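Local coordinates for ketosynthase (Streptomyces sp. MSC090213JE08, PDB 6KXD), which probably catalyses the decarboxylative condensation of acyl chains with malonyl-ACP, extending the growing chain in a highly reducing type II polyketide synthase, at residues Phe61-Ile67 and Gln80-Ala84; Leu100-Ala105 and Leu156-Asn160; Ile107-Asp113 and Leu193-Asp198; Gln292-Ile298 and Ile316-Tyr320; Ser313-Val317 and Asp370-Asp374. All coordinates share one frame; numbering follows the deposited sequence.

How the contacts relate
Contact 3 is the core of the set, two parallel strands deep in the chain, with backbone hydrogen bonds and a gripped carboxylate. Contacts 1 and 2, partly buried, lie further out in the same half and touch it: contact 1 through Tyr81 and Ala82, apolar and without a hydrogen bond of its own, contact 2 through Leu156 and Met158, with one backbone bond, a water and a neighbouring subunit at its rim. Contacts 4 and 5, centres about 10 Å apart, belong to the other half and share helix 306-320; contact 4, buried though far from the chain centre, packs it on a strand, whereas contact 5 lays a partly exposed loop over it by van der Waals contact.

Contact 1 (Phe61-Ile67 and Gln80-Ala84); sequences FEPGRWI and QYAVA
Trp66 and Ala84 bring the two backbones closest, with CA atoms 4.9 Å apart, whereas Pro63 CA and Gln80 CA are separated by 6.7 Å; the loop 61-67 thus approaches helix 77-93 more tightly at its later end. Inside the loop, Pro63 O accepts from both Trp66 N and Ile67 N, which folds the chain into a turn, and no hydrogen bond crosses to the helix. Phe61 fills the wider end. With CG anti to the backbone N (chi1 176°), its ring is carried toward the helix, where Tyr81 drives its CE1 edge against one face in a T-shaped pair, centroids 4.9 Å apart and planes at 84°. Pro63 N lies over the centre of the opposite face. Around the rim of the same ring, Gln80 OE1 sits in plane 3.4 Å from Phe61 CE2, the amide nearly coplanar with the ring, and Ala84 CB meets Phe61 CE1 at 3.8 Å. At the narrow end Trp66 CB touches Ala84 CB at 3.5 Å before the indole leads away, while Ile67 CG1 crosses Val83 CG1 at 3.7 Å and its CD1 comes up to Gln80 O. This loop before helix 77-93 packs back on it in the N-terminal ketosynthase region, with Ile18 of strand 10-19 against Phe61, Tyr81 and Ala84. The donors look elsewhere: Tyr81 OH to Glu233, Gln80 NE2 to Leu72 O. Cohesion therefore rests on shape and ring packing, with the aromatic C-H rim facing an amide oxygen as the one polar touch on Phe61.

Contact 2 (Leu100-Ala105 and Leu156-Asn160); sequences LGERQA and LRMPN
Met158 crosses Leu100 at a slant, CG 3.7 Å from Leu100 CB, with SD also against Leu100 CB and, farther off, CD2. The chain then bends at its last torsion (chi3 70°), which carries CE on to Ala105 CB at 3.6 Å, so one thioether spans both the helix end and the start of the strand. Leu156 CB backs Leu100 CD1 more loosely. Just after it, Arg157 ends helix 147-156 in a Schellman motif with positive phi, and its carbonyl oxygen comes to rest beside Gly101 CA. Further along, Asn160 lies against Gln104: its ND2 is 3.3 Å from Gln104 CB, and the side chains cross, their amide planes turned 36° from each other. The Asn160 backbone is the polar centre of the contact. Ala105 N donates to Asn160 O at 3.0 Å in the carbonyl plane, with a C=O...N angle of 160°, and the CA-H of Gln104 leans on the same oxygen. Asn160 N gives its hydrogen to a water at 2.9 Å; that water in turn donates to Arg103 O at 3.1 Å and, weakly, to Gly101 O, tying the turn after helix 97-101 to the loop 156-160. Arg157 forms a salt bridge with Asp262 of a neighbouring subunit, the backbone of Pro159 also bonds to that subunit, and Arg103 turns away to Glu241. The Ala105 bond opens the parallel pairing of strand 105-110 with strand 161-166, continued by Glu162, while Leu100 and Leu156 pack between helix 77-93, through Val90, and strand 191-198, through Ile191 and Leu193.

Contact 3 (Ile107-Asp113 and Leu193-Asp198); sequences ITVGTTD and LCGGAD
Asp198 OD2 is gripped by Thr112 N at 2.7 Å, nearly along the C-O axis, by Asp113 N at 3.2 Å on the syn lone pair, and by Gly339 N from outside the two segments. This carboxylate closes the end of a parallel strand pair, 105-110 beside 191-198, in the central sheet of the thiolase-type fold. With an alanine in place of Asp198, Thr112 N and Asp113 N would probably lose their common acceptor, leaving the turn 111-113 freer to move. One step back, the hydroxyl of Thr111 donates from OG1 to Ala197 O at 2.8 Å; it is put there by standing anti to the backbone N (chi1 -159°), and it also takes a bond from Gly114 N. Earlier in the strands the bonds alternate: Thr108 N to Leu193 O, Gly195 N to Thr108 O, Gly110 N to Gly195 O at 2.7 Å, Ala197 N to Gly110 O. Gly110 and Gly196, with no side chains, let their CA atoms close to 4.0 Å. On one face Ile107 and Leu193 lie side by side, and Ile152 of helix 147-156 packs on Ile107 and Val109. Val109 CG1 also meets Ala197 CB at 4.0 Å. On the other face Thr108 turns OG1 to Thr164 O, and its CG2 comes within 3.5 Å of Cys194 SG.

Contact 4 (Gln292-Ile298 and Ile316-Tyr320); sequences QEEIDFI and IVDVY
Tyr320, Gln292 and Ile298 bury most of the surface here, and the tyrosine ring stands between the other two. Gln292 lays its aliphatic part on one face: CG sits 3.8 Å from the ring centroid, 27° off the normal, a CH-pi contact, and CB is 3.4 Å from Tyr320 CD1. The chain of Gln292 bends at chi2 (98°), which lifts its amide nearly perpendicular to the ring and points NE2 at the carbonyl of Val319 in the last turn of the helix; that hydrogen bond is modelled very short, so its length is doubtful. Gln292 O lies at the ring edge, in plane, 3.3 Å from Tyr320 CE1. Ile298 comes from the strand: its CD1 touches Tyr320 CE2 at 3.7 Å obliquely and meets Ile316 CG2 at 3.6 Å, the two isoleucines reaching toward each other tip to tip. Past the ring, Tyr320 OH passes Ile295 CG1 at 3.3 Å and bonds to Gln389 of strand 387-394, so the hydroxyl is satisfied. A leucine in place of Tyr320 would probably leave Gln389 OE1 without this partner and open a gap beside Ile295, and Gln292 would lose the flat face under its CG. Such packing of a helix on its preceding strand belongs to a beta-alpha-beta unit, here strand 297-299, helix 306-320 and parallel strand 326-328, in the C-terminal half of the thiolase-type ketosynthase fold.

Contact 5 (Ser313-Val317 and Asp370-Asp374); sequences SAAIV and DCPLD
Ser313 meets nearly the whole of the loop 370-374, its CA 5.5 Å from that of Cys371. Because OG stands anti to the backbone N (chi1 178°), the hydroxyl points from helix 306-320 into the bend of the loop: Cys371 CA lies 3.4 Å from it, Leu373 CD1 3.6 Å and Pro372 CD 3.7 Å. Asp370 O, at 3.8 Å, is too far for a bond, and OG has no hydrogen-bond partner anywhere in the model, an oxygen buried among carbons. Its CB is touched as well, by Cys371 CB and by Leu373 CD1. The loop can wrap the hydroxyl in this way because Pro372 is the centre of an inverse gamma turn, which swings the chain sharply between Cys371 and Leu373, so that both flank the serine. Further along the helix, past Ala314 and Ala315, whose methyls touch helix 274-288, Ile316 turns toward the loop again, and its CG2 reaches Leu373 CD2 at a loose 4.4 Å. Leu373 is also covered by Pro324 and by Thr327, while the next residue, Asp374, pairs its backbone with Thr327, so the end of the loop meets strand 326-328 of the beta-alpha-beta unit to which the helix belongs. Val317, bonded through its N back to Ser313 O, sits one residue on at the more open side; its CG2 branch rests against the rim of the exposed Pro372 ring at CG, 4.3 Å away, and the same side chain touches Asp322.

Contact 1 (Phe61-Ile67 and Gln80-Ala84)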
# COMPACT_ATOMS: atom_id res chain seq x y z
N PHE A 61 -7.64 19.61 14.86
CA PHE A 61 -6.73 19.68 13.76
C PHE A 61 -6.87 21.01 13.01
O PHE A 61 -7.93 21.35 12.53
CB PHE A 61 -7.03 18.52 12.80
CG PHE A 61 -6.19 18.53 11.55
CD1 PHE A 61 -4.81 18.49 11.65
CD2 PHE A 61 -6.78 18.48 10.30
CE1 PHE A 61 -4.02 18.48 10.50
CE2 PHE A 61 -6.00 18.47 9.17
CZ PHE A 61 -4.63 18.45 9.27
N GLU A 62 -5.74 21.71 12.85
CA GLU A 62 -5.71 22.98 12.10
C GLU A 62 -4.74 22.83 10.94
O GLU A 62 -3.52 22.98 11.12
CB GLU A 62 -5.29 24.12 13.02
CG GLU A 62 -6.41 24.58 13.95
CD GLU A 62 -5.95 25.57 15.00
OE1 GLU A 62 -6.79 25.93 15.86
OE2 GLU A 62 -4.76 25.98 14.97
N PRO A 63 -5.26 22.52 9.74
CA PRO A 63 -4.40 22.19 8.61
C PRO A 63 -3.47 23.36 8.26
O PRO A 63 -2.32 23.13 7.93
CB PRO A 63 -5.38 21.82 7.48
CG PRO A 63 -6.76 22.22 7.94
CD PRO A 63 -6.69 22.42 9.44
N GLY A 64 -3.95 24.59 8.47
CA GLY A 64 -3.21 25.80 8.18
C GLY A 64 -1.89 25.89 8.92
O GLY A 64 -0.97 26.60 8.50
N ARG A 65 -1.77 25.22 10.07
CA ARG A 65 -0.49 25.23 10.77
C ARG A 65 0.60 24.58 9.90
O ARG A 65 1.76 24.94 10.02
CB ARG A 65 -0.60 24.56 12.14
CG ARG A 65 -1.14 25.46 13.24
CD ARG A 65 -1.07 24.89 14.66
NE ARG A 65 0.24 24.45 15.15
CZ ARG A 65 1.35 25.21 15.26
NH1 ARG A 65 1.58 26.21 14.43
NH2 ARG A 65 2.23 24.94 16.21
N TRP A 66 0.21 23.66 9.02
CA TRP A 66 1.15 22.70 8.42
C TRP A 66 1.17 22.78 6.90
O TRP A 66 2.23 22.55 6.27
CB TRP A 66 0.75 21.30 8.86
CG TRP A 66 0.27 21.25 10.28
CD1 TRP A 66 -1.01 21.10 10.73
CD2 TRP A 66 1.09 21.37 11.44
NE1 TRP A 66 -1.04 21.08 12.10
CE2 TRP A 66 0.23 21.28 12.56
CE3 TRP A 66 2.47 21.55 11.64
CZ2 TRP A 66 0.72 21.34 13.86
CZ3 TRP A 66 2.94 21.64 12.92
CH2 TRP A 66 2.08 21.53 14.02
N ILE A 67 -0.01 23.02 6.33
CA ILE A 67 -0.24 22.88 4.91
C ILE A 67 -0.30 24.27 4.29
O ILE A 67 -1.10 25.11 4.69
CB ILE A 67 -1.52 22.09 4.62
CG1 ILE A 67 -1.44 20.72 5.30
CG2 ILE A 67 -1.73 21.94 3.13
CD1 ILE A 67 -2.70 19.93 5.20
N GLN A 80 -4.70 15.14 4.56
CA GLN A 80 -4.30 16.29 5.34
C GLN A 80 -3.44 15.86 6.51
O GLN A 80 -2.40 16.43 6.76
CB GLN A 80 -5.50 17.14 5.76
CG GLN A 80 -6.26 17.69 4.57
CD GLN A 80 -7.51 18.40 5.02
OE1 GLN A 80 -7.65 18.75 6.19
NE2 GLN A 80 -8.37 18.68 4.08
N TYR A 81 -3.83 14.79 7.22
CA TYR A 81 -3.01 14.38 8.30
C TYR A 81 -1.61 13.98 7.83
O TYR A 81 -0.59 14.28 8.51
CB TYR A 81 -3.62 13.20 9.03
CG TYR A 81 -4.90 13.45 9.76
CD1 TYR A 81 -5.29 14.72 10.16
CD2 TYR A 81 -5.71 12.39 10.15
CE1 TYR A 81 -6.47 14.92 10.86
CE2 TYR A 81 -6.87 12.58 10.87
CZ TYR A 81 -7.25 13.86 11.24
OH TYR A 81 -8.39 14.12 11.93
N ALA A 82 -1.55 13.31 6.67
CA ALA A 82 -0.31 12.79 6.19
C ALA A 82 0.66 13.96 5.92
O ALA A 82 1.83 13.96 6.34
CB ALA A 82 -0.55 12.01 4.93
N VAL A 83 0.09 14.95 5.24
CA VAL A 83 0.86 16.13 4.79
C VAL A 83 1.32 16.91 6.04
O VAL A 83 2.50 17.28 6.14
CB VAL A 83 0.04 17.00 3.83
CG1 VAL A 83 0.77 18.30 3.48
CG2 VAL A 83 -0.30 16.30 2.53
N ALA A 84 0.40 17.13 6.99
CA ALA A 84 0.76 17.83 8.23
C ALA A 84 1.89 17.10 8.97
O ALA A 84 2.87 17.71 9.35
CB ALA A 84 -0.47 18.04 9.08

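Contact 2 (Leu100-Ala105 and Leu156-Asn160)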
# COMPACT_ATOMS: atom_id res chain seq x y z
N LEU A 100 15.10 19.31 0.41
CA LEU A 100 14.33 18.16 -0.02
C LEU A 100 14.21 18.14 -1.54
O LEU A 100 14.23 17.05 -2.13
CB LEU A 100 12.95 18.23 0.64
CG LEU A 100 12.93 18.05 2.15
CD1 LEU A 100 11.62 18.55 2.75
CD2 LEU A 100 13.18 16.61 2.54
N GLY A 101 14.02 19.31 -2.16
CA GLY A 101 13.84 19.45 -3.62
C GLY A 101 15.02 18.82 -4.37
O GLY A 101 14.86 18.35 -5.49
N GLU A 102 16.18 18.82 -3.69
CA GLU A 102 17.48 18.42 -4.22
C GLU A 102 17.66 16.90 -4.14
O GLU A 102 18.54 16.36 -4.81
CB GLU A 102 18.62 19.08 -3.43
CG GLU A 102 19.06 20.44 -3.95
CD GLU A 102 19.19 20.53 -5.46
OE1 GLU A 102 18.16 20.77 -6.12
OE2 GLU A 102 20.32 20.35 -5.96
N ARG A 103 16.86 16.24 -3.31
CA ARG A 103 17.12 14.86 -2.96
C ARG A 103 16.14 13.93 -3.69
O ARG A 103 14.94 14.20 -3.80
CB ARG A 103 17.08 14.69 -1.44
CG ARG A 103 18.46 14.52 -0.83
CD ARG A 103 18.65 15.28 0.47
NE ARG A 103 19.33 14.38 1.38
CZ ARG A 103 19.12 14.34 2.69
NH1 ARG A 103 18.76 15.43 3.33
NH2 ARG A 103 19.25 13.19 3.33
N GLN A 104 16.70 12.84 -4.22
CA GLN A 104 15.89 11.72 -4.63
C GLN A 104 15.41 11.07 -3.33
O GLN A 104 16.19 10.83 -2.42
CB GLN A 104 16.64 10.72 -5.51
CG GLN A 104 15.70 9.66 -6.05
CD GLN A 104 16.36 8.56 -6.85
OE1 GLN A 104 17.43 8.75 -7.42
NE2 GLN A 104 15.72 7.39 -6.88
N ALA A 105 14.12 10.77 -3.24
CA ALA A 105 13.59 10.35 -1.96
C ALA A 105 12.47 9.37 -2.21
O ALA A 105 11.87 9.33 -3.31
CB ALA A 105 13.08 11.55 -1.20
N LEU A 156 5.79 19.45 -0.14
CA LEU A 156 7.16 19.69 0.21
C LEU A 156 8.01 20.05 -1.03
O LEU A 156 9.23 20.27 -0.88
CB LEU A 156 7.72 18.49 0.96
CG LEU A 156 6.98 18.22 2.27
CD1 LEU A 156 7.56 17.00 2.95
CD2 LEU A 156 7.02 19.44 3.17
N ARG A 157 7.37 20.12 -2.20
CA ARG A 157 7.98 20.52 -3.46
C ARG A 157 9.11 19.56 -3.83
O ARG A 157 10.21 19.99 -4.18
CB ARG A 157 8.46 21.97 -3.33
CG ARG A 157 7.33 22.94 -3.05
CD ARG A 157 6.39 23.06 -4.22
NE ARG A 157 7.09 23.53 -5.41
CZ ARG A 157 6.61 23.46 -6.65
NH1 ARG A 157 5.40 22.96 -6.87
NH2 ARG A 157 7.37 23.86 -7.66
N MET A 158 8.82 18.27 -3.77
CA MET A 158 9.76 17.23 -4.04
C MET A 158 9.30 16.45 -5.25
O MET A 158 8.46 15.55 -5.15
CB MET A 158 9.85 16.29 -2.85
CG MET A 158 10.33 16.94 -1.60
SD MET A 158 10.19 15.90 -0.14
CE MET A 158 11.45 14.69 -0.51
N PRO A 159 9.81 16.75 -6.46
CA PRO A 159 9.36 16.04 -7.66
C PRO A 159 10.07 14.69 -7.82
O PRO A 159 9.50 13.78 -8.45
CB PRO A 159 9.71 16.98 -8.81
CG PRO A 159 10.87 17.80 -8.27
CD PRO A 159 10.66 17.92 -6.78
N ASN A 160 11.27 14.58 -7.25
CA ASN A 160 12.16 13.45 -7.46
C ASN A 160 11.91 12.40 -6.38
O ASN A 160 12.78 12.08 -5.60
CB ASN A 160 13.64 13.86 -7.53
CG ASN A 160 14.48 12.75 -8.13
OD1 ASN A 160 13.93 11.82 -8.74
ND2 ASN A 160 15.80 12.82 -7.95
O HOH W 1 12.71 15.87 -5.10

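Contact 3 (Ile107-Asp113 and Leu193-Asp198)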
# COMPACT_ATOMS: atom_id res chain seq x y z
N ILE A 107 8.81 8.48 -0.53
CA ILE A 107 7.73 8.88 0.36
C ILE A 107 6.73 7.73 0.34
O ILE A 107 6.17 7.45 -0.67
CB ILE A 107 7.07 10.18 -0.10
CG1 ILE A 107 8.06 11.34 -0.12
CG2 ILE A 107 5.84 10.47 0.74
CD1 ILE A 107 7.45 12.62 -0.66
N THR A 108 6.57 7.09 1.48
CA THR A 108 5.75 5.90 1.53
C THR A 108 4.89 6.03 2.78
O THR A 108 5.42 6.16 3.89
CB THR A 108 6.63 4.65 1.38
OG1 THR A 108 5.80 3.49 1.54
CG2 THR A 108 7.75 4.63 2.37
N VAL A 109 3.59 6.14 2.51
CA VAL A 109 2.56 6.35 3.46
C VAL A 109 1.67 5.12 3.45
O VAL A 109 1.13 4.75 2.44
CB VAL A 109 1.72 7.60 3.17
CG1 VAL A 109 0.64 7.75 4.22
CG2 VAL A 109 2.58 8.85 3.12
N GLY A 110 1.50 4.55 4.63
CA GLY A 110 0.60 3.44 4.81
C GLY A 110 -0.81 3.93 5.05
O GLY A 110 -1.00 4.99 5.61
N THR A 111 -1.81 3.14 4.67
CA THR A 111 -3.17 3.45 4.99
C THR A 111 -4.03 2.19 5.01
O THR A 111 -3.75 1.23 4.28
CB THR A 111 -3.79 4.46 4.02
OG1 THR A 111 -4.90 5.01 4.73
CG2 THR A 111 -4.30 3.88 2.74
N THR A 112 -5.11 2.23 5.80
CA THR A 112 -6.11 1.15 5.75
C THR A 112 -7.25 1.57 4.85
O THR A 112 -7.64 0.85 3.97
CB THR A 112 -6.60 0.82 7.17
OG1 THR A 112 -5.48 0.36 7.95
CG2 THR A 112 -7.73 -0.19 7.16
N ASP A 113 -7.82 2.76 5.16
CA ASP A 113 -9.09 3.23 4.66
C ASP A 113 -8.94 4.45 3.77
O ASP A 113 -9.79 4.70 2.94
CB ASP A 113 -10.06 3.55 5.80
CG ASP A 113 -10.45 2.29 6.56
OD1 ASP A 113 -10.84 1.32 5.87
OD2 ASP A 113 -10.28 2.29 7.79
N LEU A 193 10.64 9.53 3.63
CA LEU A 193 9.57 9.94 4.50
C LEU A 193 8.55 8.81 4.53
O LEU A 193 7.88 8.54 3.54
CB LEU A 193 8.91 11.22 3.98
CG LEU A 193 9.89 12.34 3.60
CD1 LEU A 193 9.14 13.60 3.18
CD2 LEU A 193 10.83 12.60 4.75
N CYS A 194 8.46 8.16 5.68
CA CYS A 194 7.72 6.96 5.80
C CYS A 194 6.73 7.07 6.95
O CYS A 194 7.04 7.58 7.99
CB CYS A 194 8.64 5.82 6.12
SG CYS A 194 9.96 5.69 4.90
N GLY A 195 5.55 6.51 6.77
CA GLY A 195 4.66 6.36 7.89
C GLY A 195 3.33 5.82 7.47
O GLY A 195 3.20 4.89 6.67
N GLY A 196 2.29 6.42 8.04
CA GLY A 196 0.95 6.02 7.79
C GLY A 196 -0.00 7.07 8.27
O GLY A 196 0.39 7.94 9.05
N ALA A 197 -1.20 7.00 7.73
CA ALA A 197 -2.22 8.00 7.90
C ALA A 197 -3.57 7.35 7.68
O ALA A 197 -3.71 6.53 6.78
CB ALA A 197 -2.05 9.09 6.88
N ASP A 198 -4.57 7.73 8.49
CA ASP A 198 -5.91 7.37 8.24
C ASP A 198 -6.84 8.36 8.93
O ASP A 198 -6.40 9.13 9.76
CB ASP A 198 -6.21 5.98 8.79
CG ASP A 198 -6.78 5.11 7.70
OD1 ASP A 198 -7.82 5.50 7.09
OD2 ASP A 198 -6.11 4.11 7.44

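Contact 4 (Gln292-Ile298 and Ile316-Tyr320)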
# COMPACT_ATOMS: atom_id res chain seq x y z
N GLN A 292 16.82 -12.20 20.95
CA GLN A 292 15.64 -12.02 21.78
C GLN A 292 16.02 -11.27 23.07
O GLN A 292 15.28 -10.39 23.51
CB GLN A 292 15.00 -13.36 22.11
CG GLN A 292 14.09 -13.91 21.03
CD GLN A 292 14.73 -14.93 20.12
OE1 GLN A 292 15.85 -14.77 19.65
NE2 GLN A 292 13.99 -15.98 19.81
N GLU A 293 17.16 -11.63 23.67
CA GLU A 293 17.69 -11.04 24.95
C GLU A 293 17.76 -9.51 24.89
O GLU A 293 17.48 -8.85 25.88
CB GLU A 293 19.11 -11.54 25.29
CG GLU A 293 19.16 -12.98 25.77
CD GLU A 293 19.14 -14.00 24.65
OE1 GLU A 293 20.15 -14.09 23.94
OE2 GLU A 293 18.09 -14.66 24.46
N GLU A 294 18.17 -8.97 23.74
CA GLU A 294 18.56 -7.57 23.64
C GLU A 294 17.33 -6.67 23.47
O GLU A 294 17.46 -5.46 23.47
CB GLU A 294 19.51 -7.31 22.46
CG GLU A 294 20.69 -8.25 22.35
CD GLU A 294 21.61 -7.86 21.21
OE1 GLU A 294 22.12 -6.73 21.24
OE2 GLU A 294 21.77 -8.66 20.26
N ILE A 295 16.14 -7.26 23.33
CA ILE A 295 14.92 -6.47 23.16
C ILE A 295 14.43 -5.98 24.53
O ILE A 295 14.12 -6.76 25.43
CB ILE A 295 13.83 -7.26 22.41
CG1 ILE A 295 14.28 -7.64 20.99
CG2 ILE A 295 12.52 -6.48 22.45
CD1 ILE A 295 14.62 -6.47 20.09
N ASP A 296 14.32 -4.65 24.67
CA ASP A 296 13.94 -4.02 25.92
C ASP A 296 12.44 -4.06 26.11
O ASP A 296 11.98 -4.33 27.20
CB ASP A 296 14.54 -2.62 25.99
CG ASP A 296 16.05 -2.76 26.04
OD1 ASP A 296 16.51 -3.60 26.85
OD2 ASP A 296 16.74 -2.13 25.21
N PHE A 297 11.66 -3.79 25.05
CA PHE A 297 10.23 -4.05 25.09
C PHE A 297 9.70 -4.22 23.66
O PHE A 297 10.34 -3.86 22.69
CB PHE A 297 9.47 -2.98 25.89
CG PHE A 297 9.24 -1.66 25.20
CD1 PHE A 297 10.23 -0.70 25.19
CD2 PHE A 297 8.06 -1.41 24.52
CE1 PHE A 297 10.02 0.51 24.55
CE2 PHE A 297 7.86 -0.21 23.85
CZ PHE A 297 8.83 0.76 23.89
N ILE A 298 8.54 -4.85 23.59
CA ILE A 298 7.76 -4.99 22.39
C ILE A 298 6.63 -3.98 22.49
O ILE A 298 5.91 -3.95 23.50
CB ILE A 298 7.23 -6.42 22.26
CG1 ILE A 298 8.38 -7.42 22.23
CG2 ILE A 298 6.28 -6.53 21.07
CD1 ILE A 298 7.99 -8.85 22.55
N ILE A 316 4.64 -14.14 20.65
CA ILE A 316 5.71 -13.52 21.38
C ILE A 316 6.38 -14.58 22.28
O ILE A 316 7.60 -14.71 22.29
CB ILE A 316 5.20 -12.29 22.17
CG1 ILE A 316 4.90 -11.12 21.22
CG2 ILE A 316 6.22 -11.87 23.23
CD1 ILE A 316 4.07 -10.01 21.82
N VAL A 317 5.57 -15.35 22.98
CA VAL A 317 6.07 -16.38 23.89
C VAL A 317 6.76 -17.49 23.08
O VAL A 317 7.79 -18.01 23.50
CB VAL A 317 4.95 -16.91 24.80
CG1 VAL A 317 5.40 -18.14 25.60
CG2 VAL A 317 4.41 -15.84 25.74
N ASP A 318 6.23 -17.82 21.89
CA ASP A 318 6.92 -18.76 21.01
C ASP A 318 8.34 -18.29 20.72
O ASP A 318 9.26 -19.10 20.73
CB ASP A 318 6.26 -18.94 19.65
CG ASP A 318 5.05 -19.85 19.66
OD1 ASP A 318 4.82 -20.50 20.70
OD2 ASP A 318 4.36 -19.88 18.63
N VAL A 319 8.51 -17.00 20.41
CA VAL A 319 9.75 -16.54 19.93
C VAL A 319 10.73 -16.33 21.10
O VAL A 319 11.92 -16.52 20.95
CB VAL A 319 9.58 -15.24 19.13
CG1 VAL A 319 10.92 -14.55 18.93
CG2 VAL A 319 8.88 -15.51 17.81
N TYR A 320 10.23 -15.83 22.22
CA TYR A 320 11.09 -15.34 23.27
C TYR A 320 11.25 -16.37 24.38
O TYR A 320 12.03 -16.14 25.27
CB TYR A 320 10.54 -14.03 23.85
CG TYR A 320 10.81 -12.85 22.97
CD1 TYR A 320 11.98 -12.11 23.12
CD2 TYR A 320 9.94 -12.49 21.95
CE1 TYR A 320 12.27 -11.04 22.30
CE2 TYR A 320 10.21 -11.41 21.13
CZ TYR A 320 11.38 -10.68 21.30
OH TYR A 320 11.68 -9.62 20.51

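Contact 5 (Ser313-Val317 and Asp370-Asp374)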
# COMPACT_ATOMS: atom_id res chain seq x y z
N SER A 313 0.26 -12.67 21.91
CA SER A 313 0.95 -13.09 23.09
C SER A 313 1.62 -14.45 22.85
O SER A 313 2.77 -14.65 23.19
CB SER A 313 -0.01 -13.17 24.25
OG SER A 313 0.69 -13.61 25.37
N ALA A 314 0.85 -15.38 22.29
CA ALA A 314 1.32 -16.73 22.04
C ALA A 314 2.54 -16.67 21.11
O ALA A 314 3.47 -17.41 21.29
CB ALA A 314 0.21 -17.57 21.46
N ALA A 315 2.52 -15.76 20.11
CA ALA A 315 3.58 -15.70 19.15
C ALA A 315 4.84 -15.16 19.81
O ALA A 315 5.98 -15.60 19.51
CB ALA A 315 3.16 -14.83 17.98
N ILE A 316 4.64 -14.14 20.65
CA ILE A 316 5.71 -13.52 21.38
C ILE A 316 6.38 -14.58 22.28
O ILE A 316 7.60 -14.71 22.29
CB ILE A 316 5.20 -12.29 22.17
CG1 ILE A 316 4.90 -11.12 21.22
CG2 ILE A 316 6.22 -11.87 23.23
CD1 ILE A 316 4.07 -10.01 21.82
N VAL A 317 5.57 -15.35 22.98
CA VAL A 317 6.07 -16.38 23.89
C VAL A 317 6.76 -17.49 23.08
O VAL A 317 7.79 -18.01 23.50
CB VAL A 317 4.95 -16.91 24.80
CG1 VAL A 317 5.40 -18.14 25.60
CG2 VAL A 317 4.41 -15.84 25.74
N ASP A 370 -3.98 -16.04 29.93
CA ASP A 370 -3.43 -16.55 28.65
C ASP A 370 -2.53 -15.50 27.97
O ASP A 370 -1.85 -15.84 27.00
CB ASP A 370 -4.52 -16.99 27.68
CG ASP A 370 -5.22 -18.26 28.11
OD1 ASP A 370 -4.58 -19.09 28.79
OD2 ASP A 370 -6.41 -18.40 27.80
N CYS A 371 -2.47 -14.27 28.47
CA CYS A 371 -1.42 -13.35 28.04
C CYS A 371 -0.40 -13.11 29.16
O CYS A 371 -0.34 -12.03 29.73
CB CYS A 371 -2.02 -12.06 27.51
SG CYS A 371 -3.40 -12.38 26.38
N PRO A 372 0.50 -14.08 29.46
CA PRO A 372 1.39 -13.99 30.62
C PRO A 372 2.50 -12.96 30.39
O PRO A 372 3.65 -13.29 30.33
CB PRO A 372 1.99 -15.40 30.72
CG PRO A 372 2.02 -15.87 29.27
CD PRO A 372 0.73 -15.33 28.70
N LEU A 373 2.11 -11.70 30.17
CA LEU A 373 3.07 -10.67 29.84
C LEU A 373 3.04 -9.57 30.89
O LEU A 373 1.99 -9.27 31.43
CB LEU A 373 2.67 -10.03 28.51
CG LEU A 373 2.60 -10.98 27.33
CD1 LEU A 373 1.88 -10.29 26.20
CD2 LEU A 373 4.01 -11.42 26.97
N ASP A 374 4.19 -8.92 31.05
CA ASP A 374 4.21 -7.65 31.73
C ASP A 374 3.86 -6.58 30.70
O ASP A 374 4.72 -6.23 29.85
CB ASP A 374 5.56 -7.39 32.39
CG ASP A 374 5.64 -6.01 33.04
OD1 ASP A 374 4.58 -5.32 33.09
OD2 ASP A 374 6.74 -5.64 33.49